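Local coordinates for SIR4-interacting protein SIF2 (Saccharomyces cerevisiae, PDB 1R5M), which antagonizes telomeric silencing in yeast and serves as a WD-repeat subunit of the Set3 corepressor complex, at residues I165-D168 with V172-L175; T270-H275 with G279-C284; S311-S316 with N320-L325. All coordinates share one frame; numbering follows the deposited sequence.

Running from the N terminus, the chain makes three short hairpins in series, each closing a turn of only three residues before the next opens; none encloses or crosses another. Contact 1 joins the two inner strands, 163-168 and 173-177, of one blade of the WD40 propeller. Contacts 2 and 3 come one step further out in two later, neighbouring blades, pairing the third strand with the outermost one: 271-274 with 283-285, then 311-316 with 321-327. These two touch, Leu271 CD1 lying 3.4 Å from Trp315 NE1, whereas contacts 1 and 3 sit on opposite sides of the chain's centre, their centres about 32 Å apart.

Contact 1 (I165-D168 with V172-L175)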
loop_
_atom_site.group_PDB
_atom_site.type_symbol
_atom_site.label_atom_id
_atom_site.label_comp_id
_atom_site.label_asym_id
_atom_site.label_seq_id
_atom_site.Cartn_x
_atom_site.Cartn_y
_atom_site.Cartn_z
ATOM N N ILE A 165 0.203 -4.567 -13.310
ATOM C CA ILE A 165 0.393 -5.936 -12.853
ATOM C C ILE A 165 -0.662 -6.072 -11.774
ATOM O O ILE A 165 -0.798 -5.189 -10.926
ATOM C CB ILE A 165 1.753 -6.160 -12.182
ATOM C CG1 ILE A 165 2.882 -5.894 -13.168
ATOM C CG2 ILE A 165 1.834 -7.588 -11.649
ATOM C CD1 ILE A 165 4.201 -5.677 -12.485
ATOM N N SER A 166 -1.427 -7.154 -11.810
ATOM C CA SER A 166 -2.444 -7.376 -10.790
ATOM C C SER A 166 -2.248 -8.770 -10.225
ATOM O O SER A 166 -1.857 -9.691 -10.940
ATOM C CB SER A 166 -3.855 -7.237 -11.378
ATOM O OG SER A 166 -4.056 -8.126 -12.463
ATOM N N MET A 167 -2.493 -8.919 -8.930
ATOM C CA MET A 167 -2.348 -10.219 -8.294
ATOM C C MET A 167 -3.507 -10.438 -7.342
ATOM O O MET A 167 -3.955 -9.504 -6.676
ATOM C CB MET A 167 -1.024 -10.308 -7.525
ATOM C CG MET A 167 -0.748 -11.701 -6.959
ATOM S SD MET A 167 0.914 -11.874 -6.286
ATOM C CE MET A 167 0.739 -10.857 -4.856
ATOM N N ASP A 168 -4.010 -11.669 -7.300
ATOM C CA ASP A 168 -5.110 -11.991 -6.402
ATOM C C ASP A 168 -4.627 -12.845 -5.231
ATOM O O ASP A 168 -3.446 -13.193 -5.150
ATOM C CB ASP A 168 -6.268 -12.686 -7.152
ATOM C CG ASP A 168 -5.867 -13.999 -7.810
ATOM O OD1 ASP A 168 -5.112 -14.787 -7.201
ATOM O OD2 ASP A 168 -6.340 -14.253 -8.941
ATOM N N VAL A 172 -2.493 -15.634 -8.414
ATOM C CA VAL A 172 -2.525 -15.621 -9.864
ATOM C C VAL A 172 -2.116 -14.185 -10.155
ATOM O O VAL A 172 -2.709 -13.248 -9.619
ATOM C CB VAL A 172 -3.935 -15.886 -10.414
ATOM C CG1 VAL A 172 -3.964 -15.649 -11.919
ATOM C CG2 VAL A 172 -4.339 -17.320 -10.110
ATOM N N THR A 173 -1.089 -14.015 -10.976
ATOM C CA THR A 173 -0.584 -12.690 -11.299
ATOM C C THR A 173 -0.701 -12.447 -12.793
ATOM O O THR A 173 -0.309 -13.287 -13.600
ATOM C CB THR A 173 0.878 -12.559 -10.854
ATOM O OG1 THR A 173 0.970 -12.873 -9.458
ATOM C CG2 THR A 173 1.387 -11.146 -11.080
ATOM N N ILE A 174 -1.238 -11.286 -13.153
ATOM C CA ILE A 174 -1.446 -10.949 -14.554
ATOM C C ILE A 174 -0.780 -9.646 -14.975
ATOM O O ILE A 174 -0.829 -8.656 -14.246
ATOM C CB ILE A 174 -2.958 -10.808 -14.854
ATOM C CG1 ILE A 174 -3.697 -12.089 -14.460
ATOM C CG2 ILE A 174 -3.173 -10.473 -16.323
ATOM C CD1 ILE A 174 -3.254 -13.319 -15.216
ATOM N N LEU A 175 -0.160 -9.665 -16.153
ATOM C CA LEU A 175 0.464 -8.483 -16.737
ATOM C C LEU A 175 -0.520 -8.044 -17.815
ATOM O O LEU A 175 -0.823 -8.810 -18.733
ATOM C CB LEU A 175 1.809 -8.828 -17.383
ATOM C CG LEU A 175 2.352 -7.761 -18.339
ATOM C CD1 LEU A 175 2.658 -6.473 -17.580
ATOM C CD2 LEU A 175 3.606 -8.295 -19.026
#
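Met167 and Thr173 face each other where the two strands run close together: they form a non-hydrogen-bonded antiparallel pair, and Thr173 OG1 comes within 3.3 Å of Met167 SD and equally near its CG. The thioether is bent at chi3 (70°), which leads its methyl away from the partner strand, and the side chain touches Pro223 of the next blade. Thr173 divides its branches between two neighbours. With OG1 beside the backbone N (chi1 -55°), the hydroxyl lies against CG and SD of Met167 and is hydrogen-bonded to the carbonyl of Asn171, while the methyl CG2 reaches along the same face to Ile165 CG2 at 3.6 Å. Farther along, packing between the strands slackens, since Ile165 CG1 and Leu175 CD1 come no nearer than 4.5 Å; both residues lean instead on Phe220 and Trp214. The backbone between is gripped by a reciprocal pair, Ser166 N to Ile174 O at 2.9 Å and Ile174 N to Ser166 O at 2.8 Å. This is the hairpin of the second and third strands in a WD40 blade, and it carries a hydrogen-bonded network that resembles the structural tetrad of WD40 repeats: on the face shared with Ile174, Ser166 OG is hydrogen-bonded to His148 and to Trp176, and Asp168 OD2 to the other ring nitrogen of His148. The buried hydroxyl and carboxylate are thus both tied to one imidazole. Toward the turn the contact nears solvent: Val172 is partly exposed, yet its backbone is clasped from two directions. Asp168 N donates to Val172 O at 3.1 Å, and Val172 N donates to Asp168 OD1 at 3.0 Å, meeting that oxygen from above the carboxylate plane. Asp168 OD2 lies 3.3 Å from Val172 CB.

Contact 2 (T270-H275 with G279-C284); sequences TLRIWH and GNSQNC. Unlike the reference sequence in segment 279-284: Cys284 (reference Ser).
Arg272 and Ser281 make the direct polar link between the side chains of this hairpin: NH1 donates to Ser281 OG at 2.8 Å, nearly in the guanidinium plane though bent (140°). The hydroxyl in turn gives a weak bond to Asn283 O. Among the backbone bonds, Ile273 O takes two donors, Gln282 N at 2.7 Å and Asn283 N at 3.3 Å, which makes Gln282 and Asn283 a classic beta bulge; Ile273 N answers to Asn283 O. Nearer the turn a water accepts from His275 N and donates to Asn280 O, bridging the two chain ends beyond the paired strands.

Packing on the Arg272 side is a CH-pi contact and a sulfur over a guanidinium. Ser281 CB sits over the six-membered ring of Trp274, 3.6 Å from its centroid, while Gly279 O lies at the ring's edge; the indole NE1 is held by Ser264. The sulfur of Cys284, serine in the reference sequence, rests over the centre of the Arg272 guanidinium, 3.5 Å from CZ, a flat face presented by the quarter turn at chi4 (-88°). With a leucine in place of Arg272, Ser281 OG would probably lose its charged donor and the Cys284 sulfur its flat platform.

This chemistry implies that the chain entering this WD40 blade's outermost strand is probably held by side-chain contacts as well as backbone bonds, with Ser281 meeting both Arg272 and Trp274.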
loop_
_atom_site.group_PDB
_atom_site.type_symbol
_atom_site.label_atom_id
_atom_site.label_comp_id
_atom_site.label_asym_id
_atom_site.label_seq_id
_atom_site.Cartn_x
_atom_site.Cartn_y
_atom_site.Cartn_z
ATOM N N THR A 270 11.875 -10.155 8.371
ATOM C CA THR A 270 13.022 -9.386 7.911
ATOM C C THR A 270 12.725 -8.522 6.701
ATOM O O THR A 270 11.739 -8.727 5.990
ATOM C CB THR A 270 14.202 -10.289 7.496
ATOM O OG1 THR A 270 13.865 -10.993 6.292
ATOM C CG2 THR A 270 14.532 -11.289 8.594
ATOM N N LEU A 271 13.598 -7.544 6.500
ATOM C CA LEU A 271 13.540 -6.672 5.340
ATOM C C LEU A 271 14.806 -6.986 4.570
ATOM O O LEU A 271 15.847 -7.264 5.167
ATOM C CB LEU A 271 13.612 -5.198 5.727
ATOM C CG LEU A 271 12.489 -4.559 6.527
ATOM C CD1 LEU A 271 12.786 -3.073 6.662
ATOM C CD2 LEU A 271 11.155 -4.784 5.832
ATOM N N ARG A 272 14.720 -6.962 3.251
ATOM C CA ARG A 272 15.903 -7.166 2.433
ATOM C C ARG A 272 15.946 -6.048 1.397
ATOM O O ARG A 272 14.906 -5.520 0.989
ATOM C CB ARG A 272 15.890 -8.549 1.767
ATOM C CG ARG A 272 16.368 -9.667 2.704
ATOM C CD ARG A 272 16.329 -11.038 2.034
ATOM N NE ARG A 272 16.685 -12.123 2.953
ATOM C CZ ARG A 272 17.923 -12.556 3.175
ATOM N NH1 ARG A 272 18.954 -12.005 2.548
ATOM N NH2 ARG A 272 18.132 -13.555 4.027
ATOM N N ILE A 273 17.159 -5.664 1.016
ATOM C CA ILE A 273 17.380 -4.617 0.022
ATOM C C ILE A 273 18.107 -5.315 -1.119
ATOM O O ILE A 273 19.120 -5.982 -0.893
ATOM C CB ILE A 273 18.278 -3.482 0.577
ATOM C CG1 ILE A 273 17.655 -2.874 1.841
ATOM C CG2 ILE A 273 18.474 -2.412 -0.487
ATOM C CD1 ILE A 273 16.305 -2.212 1.629
ATOM N N TRP A 274 17.599 -5.173 -2.339
ATOM C CA TRP A 274 18.212 -5.842 -3.485
ATOM C C TRP A 274 18.738 -4.896 -4.547
ATOM O O TRP A 274 18.062 -3.941 -4.942
ATOM C CB TRP A 274 17.212 -6.794 -4.152
ATOM C CG TRP A 274 16.452 -7.661 -3.206
ATOM C CD1 TRP A 274 15.356 -7.307 -2.466
ATOM C CD2 TRP A 274 16.719 -9.034 -2.898
ATOM N NE1 TRP A 274 14.926 -8.373 -1.721
ATOM C CE2 TRP A 274 15.741 -9.448 -1.965
ATOM C CE3 TRP A 274 17.688 -9.956 -3.318
ATOM C CZ2 TRP A 274 15.702 -10.744 -1.445
ATOM C CZ3 TRP A 274 17.650 -11.249 -2.798
ATOM C CH2 TRP A 274 16.660 -11.630 -1.871
ATOM N N HIS A 275 19.949 -5.185 -5.014
ATOM C CA HIS A 275 20.595 -4.402 -6.059
ATOM C C HIS A 275 20.724 -5.233 -7.331
ATOM O O HIS A 275 20.431 -4.754 -8.426
ATOM C CB HIS A 275 21.989 -3.967 -5.614
ATOM C CG HIS A 275 22.899 -3.616 -6.750
ATOM N ND1 HIS A 275 22.735 -2.482 -7.514
ATOM C CD2 HIS A 275 23.966 -4.267 -7.268
ATOM C CE1 HIS A 275 23.664 -2.447 -8.452
ATOM N NE2 HIS A 275 24.424 -3.521 -8.324
ATOM N N GLY A 279 20.371 -13.360 -7.632
ATOM C CA GLY A 279 21.299 -13.682 -6.565
ATOM C C GLY A 279 20.873 -13.244 -5.175
ATOM O O GLY A 279 19.682 -13.185 -4.865
ATOM N N ASN A 280 21.863 -12.931 -4.342
ATOM C CA ASN A 280 21.635 -12.522 -2.957
ATOM C C ASN A 280 21.305 -11.045 -2.788
ATOM O O ASN A 280 21.468 -10.247 -3.710
ATOM C CB ASN A 280 22.865 -12.855 -2.111
ATOM C CG ASN A 280 23.262 -14.315 -2.205
ATOM O OD1 ASN A 280 22.461 -15.207 -1.923
ATOM N ND2 ASN A 280 24.504 -14.566 -2.601
ATOM N N SER A 281 20.850 -10.688 -1.590
ATOM C CA SER A 281 20.498 -9.308 -1.295
ATOM C C SER A 281 21.694 -8.487 -0.826
ATOM O O SER A 281 22.729 -9.033 -0.427
ATOM C CB SER A 281 19.386 -9.257 -0.238
ATOM O OG SER A 281 19.784 -9.880 0.973
ATOM N N GLN A 282 21.540 -7.170 -0.890
ATOM C CA GLN A 282 22.567 -6.222 -0.478
ATOM C C GLN A 282 22.513 -6.003 1.034
ATOM O O GLN A 282 23.546 -5.867 1.689
ATOM C CB GLN A 282 22.354 -4.901 -1.214
ATOM C CG GLN A 282 23.295 -3.786 -0.822
ATOM C CD GLN A 282 23.157 -2.606 -1.752
ATOM O OE1 GLN A 282 23.356 -2.732 -2.959
ATOM N NE2 GLN A 282 22.804 -1.452 -1.201
ATOM N N ASN A 283 21.299 -5.955 1.574
ATOM C CA ASN A 283 21.096 -5.784 3.011
ATOM C C ASN A 283 20.005 -6.731 3.481
ATOM O O ASN A 283 19.131 -7.116 2.706
ATOM C CB ASN A 283 20.635 -4.361 3.351
ATOM C CG ASN A 283 21.694 -3.318 3.090
ATOM O OD1 ASN A 283 22.730 -3.275 3.761
ATOM N ND2 ASN A 283 21.440 -2.462 2.116
ATOM N N CYS A 284 20.071 -7.107 4.753
ATOM C CA CYS A 284 19.059 -7.957 5.367
ATOM C C CYS A 284 18.961 -7.461 6.800
ATOM O O CYS A 284 19.924 -7.558 7.564
ATOM C CB CYS A 284 19.460 -9.429 5.356
ATOM S SG CYS A 284 18.150 -10.500 6.022
HETATM O O HOH W 1 21.478 -7.406 -4.279
#

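Contact 3 (S311-S316 with N320-L325); sequences SVRLWS and NTLLAL
Leu322 pushes a methyl into a hollow between Trp315 and Arg313. Its CD1 drops over the six-membered ring of Trp315, 4.0 Å from the centroid and almost on the ring normal, a CH-pi contact. The pocket's other walls are Arg313 CB and Leu314 O, each 3.6 Å from that same CD1. CG of Leu322 lies anti to its backbone N (chi1 174°), which swings the isobutyl group back across the neighbouring strand. The indole NE1 is hydrogen-bonded to Ser305, which helps fix the ring's rotation, and Phe285 of the preceding blade meets the ring as well.

Beyond this hollow, Arg313 runs out as an extended ridge with Leu325 alongside it. Leu325 CD1 sits over one face of the guanidinium, offset toward the rim and 3.9 Å from NH1, while NE donates to Ser311 OG at 3.0 Å and so steadies the plane.

On the reverse face Leu314 and Leu323 lie side by side, their CD2 methyls 3.6 Å apart, and the small Ala324 fits beside Leu314 CB, with strand 380-388 packed against it. Leu323 can join this face because the strand bulges: Leu314 O accepts from Leu323 N at 2.8 Å and, weakly, from Ala324 N, whereas Leu314 N makes a nearly straight bond (178°) to Ala324 O. Next to the turn, Asn320 adopts a left-handed backbone and shares Ser316 with Thr321 as a G1 bulge; Ser316 N bonds to Thr321 O at 2.9 Å. Such a hairpin, its tryptophan tied to a serine one strand further in, is the outer half of a WD40 propeller blade.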
loop_
_atom_site.group_PDB
_atom_site.type_symbol
_atom_site.label_atom_id
_atom_site.label_comp_id
_atom_site.label_asym_id
_atom_site.label_seq_id
_atom_site.Cartn_x
_atom_site.Cartn_y
_atom_site.Cartn_z
ATOM N N SER A 311 5.901 -2.749 16.759
ATOM C CA SER A 311 6.980 -1.777 16.633
ATOM C C SER A 311 7.128 -1.162 15.252
ATOM O O SER A 311 6.710 -1.735 14.242
ATOM C CB SER A 311 8.320 -2.412 17.026
ATOM O OG SER A 311 8.761 -3.338 16.044
ATOM N N VAL A 312 7.718 0.026 15.240
ATOM C CA VAL A 312 8.010 0.767 14.025
ATOM C C VAL A 312 9.524 0.896 14.076
ATOM O O VAL A 312 10.077 1.354 15.080
ATOM C CB VAL A 312 7.377 2.171 14.040
ATOM C CG1 VAL A 312 7.770 2.930 12.783
ATOM C CG2 VAL A 312 5.863 2.057 14.134
ATOM N N ARG A 313 10.198 0.476 13.012
ATOM C CA ARG A 313 11.650 0.532 12.987
ATOM C C ARG A 313 12.192 1.249 11.764
ATOM O O ARG A 313 11.768 0.986 10.638
ATOM C CB ARG A 313 12.218 -0.889 13.060
ATOM C CG ARG A 313 11.825 -1.612 14.344
ATOM C CD ARG A 313 12.264 -3.066 14.367
ATOM N NE ARG A 313 11.683 -3.762 15.513
ATOM C CZ ARG A 313 12.375 -4.187 16.563
ATOM N NH1 ARG A 313 13.688 -3.997 16.619
ATOM N NH2 ARG A 313 11.752 -4.794 17.565
ATOM N N LEU A 314 13.124 2.166 12.006
ATOM C CA LEU A 314 13.769 2.940 10.947
ATOM C C LEU A 314 15.178 2.378 10.805
ATOM O O LEU A 314 15.933 2.312 11.782
ATOM C CB LEU A 314 13.821 4.423 11.329
ATOM C CG LEU A 314 14.488 5.365 10.323
ATOM C CD1 LEU A 314 13.656 5.443 9.049
ATOM C CD2 LEU A 314 14.630 6.745 10.947
ATOM N N TRP A 315 15.527 1.982 9.585
ATOM C CA TRP A 315 16.820 1.365 9.312
ATOM C C TRP A 315 17.714 2.211 8.414
ATOM O O TRP A 315 17.233 2.880 7.505
ATOM C CB TRP A 315 16.605 0.001 8.646
ATOM C CG TRP A 315 15.514 -0.846 9.266
ATOM C CD1 TRP A 315 14.172 -0.785 9.005
ATOM C CD2 TRP A 315 15.690 -1.904 10.211
ATOM N NE1 TRP A 315 13.502 -1.751 9.727
ATOM C CE2 TRP A 315 14.413 -2.450 10.475
ATOM C CE3 TRP A 315 16.805 -2.448 10.863
ATOM C CZ2 TRP A 315 14.222 -3.515 11.361
ATOM C CZ3 TRP A 315 16.615 -3.504 11.743
ATOM C CH2 TRP A 315 15.334 -4.026 11.983
ATOM N N SER A 316 19.019 2.157 8.671
ATOM C CA SER A 316 20.003 2.901 7.890
ATOM C C SER A 316 20.774 1.984 6.945
ATOM O O SER A 316 21.385 1.008 7.379
ATOM C CB SER A 316 20.997 3.599 8.823
ATOM O OG SER A 316 22.126 4.082 8.106
ATOM N N ASN A 320 24.120 0.223 7.994
ATOM C CA ASN A 320 23.658 -1.155 8.161
ATOM C C ASN A 320 23.235 -1.413 9.603
ATOM O O ASN A 320 23.750 -2.314 10.269
ATOM C CB ASN A 320 24.755 -2.148 7.760
ATOM C CG ASN A 320 24.335 -3.591 7.971
ATOM O OD1 ASN A 320 23.173 -3.942 7.768
ATOM N ND2 ASN A 320 25.278 -4.435 8.379
ATOM N N THR A 321 22.278 -0.630 10.085
ATOM C CA THR A 321 21.848 -0.799 11.460
ATOM C C THR A 321 20.507 -0.136 11.728
ATOM O O THR A 321 20.036 0.692 10.943
ATOM C CB THR A 321 22.905 -0.198 12.417
ATOM O OG1 THR A 321 22.639 -0.613 13.761
ATOM C CG2 THR A 321 22.882 1.324 12.348
ATOM N N LEU A 322 19.894 -0.521 12.842
ATOM C CA LEU A 322 18.631 0.050 13.270
ATOM C C LEU A 322 18.960 1.460 13.750
ATOM O O LEU A 322 19.796 1.641 14.637
ATOM C CB LEU A 322 18.051 -0.769 14.422
ATOM C CG LEU A 322 16.792 -0.197 15.074
ATOM C CD1 LEU A 322 15.600 -0.375 14.134
ATOM C CD2 LEU A 322 16.540 -0.908 16.393
ATOM N N LEU A 323 18.314 2.459 13.161
ATOM C CA LEU A 323 18.562 3.844 13.532
ATOM C C LEU A 323 17.668 4.315 14.675
ATOM O O LEU A 323 18.110 5.051 15.559
ATOM C CB LEU A 323 18.358 4.744 12.312
ATOM C CG LEU A 323 18.536 6.251 12.483
ATOM C CD1 LEU A 323 19.948 6.560 12.968
ATOM C CD2 LEU A 323 18.266 6.933 11.148
ATOM N N ALA A 324 16.408 3.890 14.653
ATOM C CA ALA A 324 15.462 4.288 15.683
ATOM C C ALA A 324 14.261 3.359 15.707
ATOM O O ALA A 324 13.982 2.666 14.732
ATOM C CB ALA A 324 15.000 5.723 15.435
ATOM N N LEU A 325 13.547 3.342 16.828
ATOM C CA LEU A 325 12.370 2.498 16.930
ATOM C C LEU A 325 11.411 2.992 17.997
ATOM O O LEU A 325 11.808 3.666 18.952
ATOM C CB LEU A 325 12.758 1.052 17.242
ATOM C CG LEU A 325 13.193 0.732 18.674
ATOM C CD1 LEU A 325 13.271 -0.777 18.856
ATOM C CD2 LEU A 325 14.527 1.389 18.971
#